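Local coordinates for protein scyllo-inosose 3-dehydrogenase (Thermotoga maritima, PDB 3IP1) that catalyses the NAD(+)-dependent oxidation of scyllo-inosose to 3-dehydro-scyllo-inosose, probably as a step of myo-inositol degradation, using zinc as cofactor, at residues A110-R113 and R118-I121; N112-K117 and S174-E179. One frame throughout, in Å; residues are numbered along the deposited sequence. Where two conformers were deposited one is given.

Contact 1: A110-R113 and R118-I121; sequences AINR and RFEI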
# COMPACT_ATOMS: atom_id res chain seq x y z
N ALA A 110 -3.10 -34.74 -6.93
CA ALA A 110 -3.07 -34.13 -5.60
C ALA A 110 -1.70 -33.53 -5.31
O ALA A 110 -0.81 -34.21 -4.79
CB ALA A 110 -3.49 -35.13 -4.52
N ILE A 111 -1.53 -32.26 -5.64
CA ILE A 111 -0.18 -31.66 -5.68
C ILE A 111 0.25 -30.97 -4.39
O ILE A 111 -0.48 -30.15 -3.85
CB ILE A 111 -0.04 -30.68 -6.88
CG1 ILE A 111 -0.47 -31.36 -8.20
CG2 ILE A 111 1.37 -30.14 -6.96
CD1 ILE A 111 0.33 -32.62 -8.60
N ASN A 112 1.43 -31.32 -3.91
CA ASN A 112 2.04 -30.65 -2.77
C ASN A 112 2.76 -29.39 -3.25
O ASN A 112 3.69 -29.47 -4.07
CB ASN A 112 3.03 -31.59 -2.07
CG ASN A 112 3.66 -30.97 -0.84
OD1 ASN A 112 3.47 -29.80 -0.57
ND2 ASN A 112 4.42 -31.76 -0.08
N ARG A 113 2.33 -28.23 -2.75
CA ARG A 113 2.96 -26.96 -3.10
C ARG A 113 4.45 -26.89 -2.77
O ARG A 113 5.20 -26.24 -3.50
CB ARG A 113 2.26 -25.78 -2.44
CG ARG A 113 1.02 -25.33 -3.17
CD ARG A 113 0.30 -24.29 -2.35
NE ARG A 113 -0.46 -24.92 -1.27
CZ ARG A 113 -1.78 -25.00 -1.22
NH1 ARG A 113 -2.37 -25.63 -0.19
NH2 ARG A 113 -2.52 -24.47 -2.19
N ARG A 118 2.97 -34.43 -6.91
CA ARG A 118 2.02 -35.23 -6.15
C ARG A 118 2.54 -35.44 -4.73
O ARG A 118 3.75 -35.67 -4.53
CB ARG A 118 1.76 -36.58 -6.83
CG ARG A 118 0.31 -37.05 -6.79
CD ARG A 118 0.15 -38.50 -7.27
NE ARG A 118 0.21 -39.47 -6.17
CZ ARG A 118 -0.21 -40.73 -6.25
NH1 ARG A 118 -0.73 -41.21 -7.37
NH2 ARG A 118 -0.11 -41.51 -5.20
N PHE A 119 1.64 -35.33 -3.77
CA PHE A 119 1.95 -35.55 -2.37
C PHE A 119 2.51 -36.94 -2.20
O PHE A 119 2.01 -37.87 -2.81
CB PHE A 119 0.66 -35.43 -1.54
CG PHE A 119 0.48 -34.09 -0.89
CD1 PHE A 119 1.29 -33.71 0.18
CD2 PHE A 119 -0.49 -33.21 -1.35
CE1 PHE A 119 1.13 -32.45 0.78
CE2 PHE A 119 -0.65 -31.95 -0.75
CZ PHE A 119 0.15 -31.58 0.32
N GLU A 120 3.56 -37.09 -1.39
CA GLU A 120 4.10 -38.42 -1.07
C GLU A 120 3.44 -38.98 0.17
O GLU A 120 3.10 -38.24 1.11
CB GLU A 120 5.60 -38.37 -0.82
CG GLU A 120 6.44 -38.15 -2.06
CD GLU A 120 7.88 -37.86 -1.73
OE1 GLU A 120 8.41 -38.39 -0.72
OE2 GLU A 120 8.50 -37.10 -2.48
N ILE A 121 3.28 -40.30 0.19
CA ILE A 121 2.88 -40.97 1.42
C ILE A 121 3.92 -40.67 2.49
O ILE A 121 5.12 -40.71 2.23
CB ILE A 121 2.71 -42.49 1.20
CG1 ILE A 121 1.46 -42.75 0.34
CG2 ILE A 121 2.65 -43.24 2.55
CD1 ILE A 121 1.21 -44.24 -0.07
O HOH W 1 5.26 -34.77 -0.68
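Asn112 turns CG anti to its own backbone N (chi1 -178°), while Phe119 holds a first torsion that falls between the staggered positions; together these lay the asparagine side chain flat over the phenylalanine ring. Both residues belong to a short antiparallel hairpin in the GroES-like domain of this zinc-containing dehydrogenase, whose two arms, 111-112 and 117-118, meet at Ile111 and Arg118 as a non-hydrogen-bonded pair. CB of Asn112 makes a CH-pi contact with the ring, 3.5 Å from the centroid of Phe119 and over its face. Beyond CB, the amide continues the stack, its plane tilted 13° from the ring, with Asn112 CG 3.3 Å from Phe119 CE1. The amide nitrogen ND2 donates to Glu123, which probably helps fix the rotation of the group. A water bridges the two segments, accepting from Asn112 ND2 and, at 3.0 Å, from the backbone N of Glu120.

Between 110-113 and 118-121 the direct backbone hydrogen bond runs from Phe119 N to Ala110 O (2.9 Å, 163° at the hydrogen), and the same carbonyl oxygen receives a CA-H...O contact from Arg118. The ring of Phe119 is buried against Val103 and Ala106 of strand 98-106, Ile58 of strand 57-66 and Ala172 of strand 172-174, so it packs the hairpin onto the sheet formed by these strands. On the side away from the Phe119 ring, Ile111 folds its CD1 methyl back over the facing arm, where it lies 3.6 Å from Arg118 N.

Contact 2: N112-K117 and S174-E179; sequences NRRTNK and SLRELE
Arg114 and Arg176 stack their guanidinium groups, with centres 4.5 Å apart and planes inclined by 20°, an example of like-charged side chains pairing through their flat faces; the stack belongs to one of the two conformers deposited for Arg176. In it the aliphatic part of Arg176 supplies much of the contact: its CG comes within 3.3 Å of Arg114 NE, and its CD sits over the centre of the Arg114 group. Thr115 CG2 lies against the opposite face, offset toward the rim, so the group is sandwiched. Arg114 reaches this place by extending CG anti to the backbone N (chi1 -176°) and then bending at chi3. At its edge, near the plane, stands Ser174 OG, 3.6 Å from Arg114 NE.

Behind this first shell lies Glu123, whose OE2 forms a salt bridge with Arg114 NE and accepts a hydrogen bond from Ser174 OG. This carboxylate probably helps balance the two positive charges brought together here. Were Arg114 replaced by alanine, Glu123 would probably lose that salt bridge, and Arg176 the flat surface its chain lies on.

Local turns set the backbones. Asn112 OD1 takes the N-H of Arg114 at 2.9 Å from above its carbonyl plane, closing an Asx turn, and Ser174 OG accepts from Arg176 N at 3.1 Å in an ST turn. Thr115 OG1 makes another ST turn with Lys117 N, and Asn116 and Lys117 opposite Asn112 form a G1 bulge.

The contact thus joins the hairpin loop between strands 111-112 and 117-118 to the 3-10 turn 176-178, which follows strand 172-174 and packs through Leu178 against helices 185-192 and 349-358.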
# COMPACT_ATOMS: atom_id res chain seq x y z
N ASN A 112 1.43 -31.32 -3.91
CA ASN A 112 2.04 -30.65 -2.77
C ASN A 112 2.76 -29.39 -3.25
O ASN A 112 3.69 -29.47 -4.07
CB ASN A 112 3.03 -31.59 -2.07
CG ASN A 112 3.66 -30.97 -0.84
OD1 ASN A 112 3.47 -29.80 -0.57
ND2 ASN A 112 4.42 -31.76 -0.08
N ARG A 113 2.33 -28.23 -2.75
CA ARG A 113 2.96 -26.96 -3.10
C ARG A 113 4.45 -26.89 -2.77
O ARG A 113 5.20 -26.24 -3.50
CB ARG A 113 2.26 -25.78 -2.44
CG ARG A 113 1.02 -25.33 -3.17
CD ARG A 113 0.30 -24.29 -2.35
NE ARG A 113 -0.46 -24.92 -1.27
CZ ARG A 113 -1.78 -25.00 -1.22
NH1 ARG A 113 -2.37 -25.63 -0.19
NH2 ARG A 113 -2.52 -24.47 -2.19
N ARG A 114 4.89 -27.56 -1.70
CA ARG A 114 6.32 -27.65 -1.37
C ARG A 114 7.18 -28.10 -2.56
O ARG A 114 8.28 -27.57 -2.75
CB ARG A 114 6.58 -28.59 -0.18
CG ARG A 114 8.08 -28.62 0.25
CD ARG A 114 8.39 -29.56 1.41
NE ARG A 114 7.98 -30.94 1.15
CZ ARG A 114 8.72 -31.88 0.55
NH1 ARG A 114 9.93 -31.60 0.08
NH2 ARG A 114 8.24 -33.10 0.40
N THR A 115 6.68 -29.04 -3.35
CA THR A 115 7.48 -29.65 -4.42
C THR A 115 6.91 -29.39 -5.80
O THR A 115 7.58 -29.63 -6.79
CB THR A 115 7.56 -31.18 -4.25
OG1 THR A 115 6.24 -31.72 -4.21
CG2 THR A 115 8.31 -31.53 -2.95
N ASN A 116 5.68 -28.91 -5.87
CA ASN A 116 4.91 -28.89 -7.11
C ASN A 116 4.77 -30.27 -7.75
O ASN A 116 4.64 -30.41 -8.96
CB ASN A 116 5.47 -27.87 -8.11
CG ASN A 116 4.46 -27.52 -9.20
OD1 ASN A 116 3.25 -27.43 -8.94
ND2 ASN A 116 4.94 -27.33 -10.41
N LYS A 117 4.78 -31.30 -6.91
CA LYS A 117 4.55 -32.67 -7.33
C LYS A 117 3.51 -33.32 -6.44
O LYS A 117 3.20 -32.80 -5.36
CB LYS A 117 5.85 -33.47 -7.30
CG LYS A 117 6.81 -33.01 -8.39
CD LYS A 117 8.22 -33.52 -8.17
CE LYS A 117 9.11 -33.06 -9.32
NZ LYS A 117 10.48 -33.64 -9.22
N SER A 174 2.63 -28.27 3.71
CA SER A 174 3.65 -29.16 4.26
C SER A 174 4.18 -28.68 5.60
O SER A 174 4.42 -27.49 5.77
CB SER A 174 4.82 -29.29 3.30
OG SER A 174 5.80 -30.11 3.88
N LEU A 175 4.39 -29.61 6.54
CA LEU A 175 5.10 -29.28 7.77
C LEU A 175 6.58 -29.75 7.79
O LEU A 175 7.17 -29.86 8.87
CB LEU A 175 4.37 -29.86 8.99
CG LEU A 175 2.93 -29.42 9.27
CD1 LEU A 175 2.37 -30.26 10.42
CD2 LEU A 175 2.79 -27.89 9.55
N ARG A 176 7.17 -30.02 6.62
CA ARG A 176 8.58 -30.48 6.51
C ARG A 176 9.57 -29.60 7.27
O ARG A 176 10.49 -30.08 7.94
CB ARG A 176 9.02 -30.53 5.04
CG ARG A 176 8.61 -31.76 4.28
CD ARG A 176 9.74 -32.79 4.23
NE ARG A 176 10.99 -32.21 3.74
CZ ARG A 176 12.05 -32.94 3.43
NH1 ARG A 176 13.16 -32.35 3.00
NH2 ARG A 176 12.01 -34.25 3.55
N GLU A 177 9.39 -28.29 7.13
CA GLU A 177 10.27 -27.33 7.81
C GLU A 177 10.36 -27.51 9.33
O GLU A 177 11.29 -27.01 9.96
CB GLU A 177 9.80 -25.89 7.54
CG GLU A 177 10.03 -25.35 6.12
CD GLU A 177 9.21 -24.08 5.90
OE1 GLU A 177 9.81 -22.97 5.82
OE2 GLU A 177 7.96 -24.18 5.86
N LEU A 178 9.38 -28.17 9.94
CA LEU A 178 9.39 -28.35 11.39
C LEU A 178 10.23 -29.57 11.81
O LEU A 178 10.50 -29.76 12.99
CB LEU A 178 7.97 -28.46 11.97
CG LEU A 178 6.95 -27.35 11.67
CD1 LEU A 178 5.66 -27.60 12.46
CD2 LEU A 178 7.48 -25.95 11.99
N GLU A 179 10.60 -30.40 10.85
CA GLU A 179 11.37 -31.60 11.18
C GLU A 179 12.73 -31.24 11.76
O GLU A 179 13.47 -30.46 11.18
CB GLU A 179 11.51 -32.51 9.97
CG GLU A 179 10.24 -33.32 9.68
CD GLU A 179 10.27 -33.99 8.31
OE1 GLU A 179 11.26 -33.81 7.60
OE2 GLU A 179 9.28 -34.68 7.95

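The two contacts lie on one side of the chain, their centres about 8 Å apart, and illustrate how a small hairpin is fixed from within and from without: contact 1 joins its arms, contact 2 ties its loop to the segment after strand 172-174. They share Asn112 and Arg113 and also touch directly, Ile111 CG2 lying 3.5 Å from Asn116 C. Glu123 links them further through its bonds to Asn112, Arg114 and Ser174. Both are away from the annotated metal and NAD(+) sites. They do reach the assembly: Ile111 packs on His135 of the second subunit, Asn116 bonds to its Asn149, and Arg308 of the third subunit donates to the carbonyl oxygens of Arg113 and Arg114.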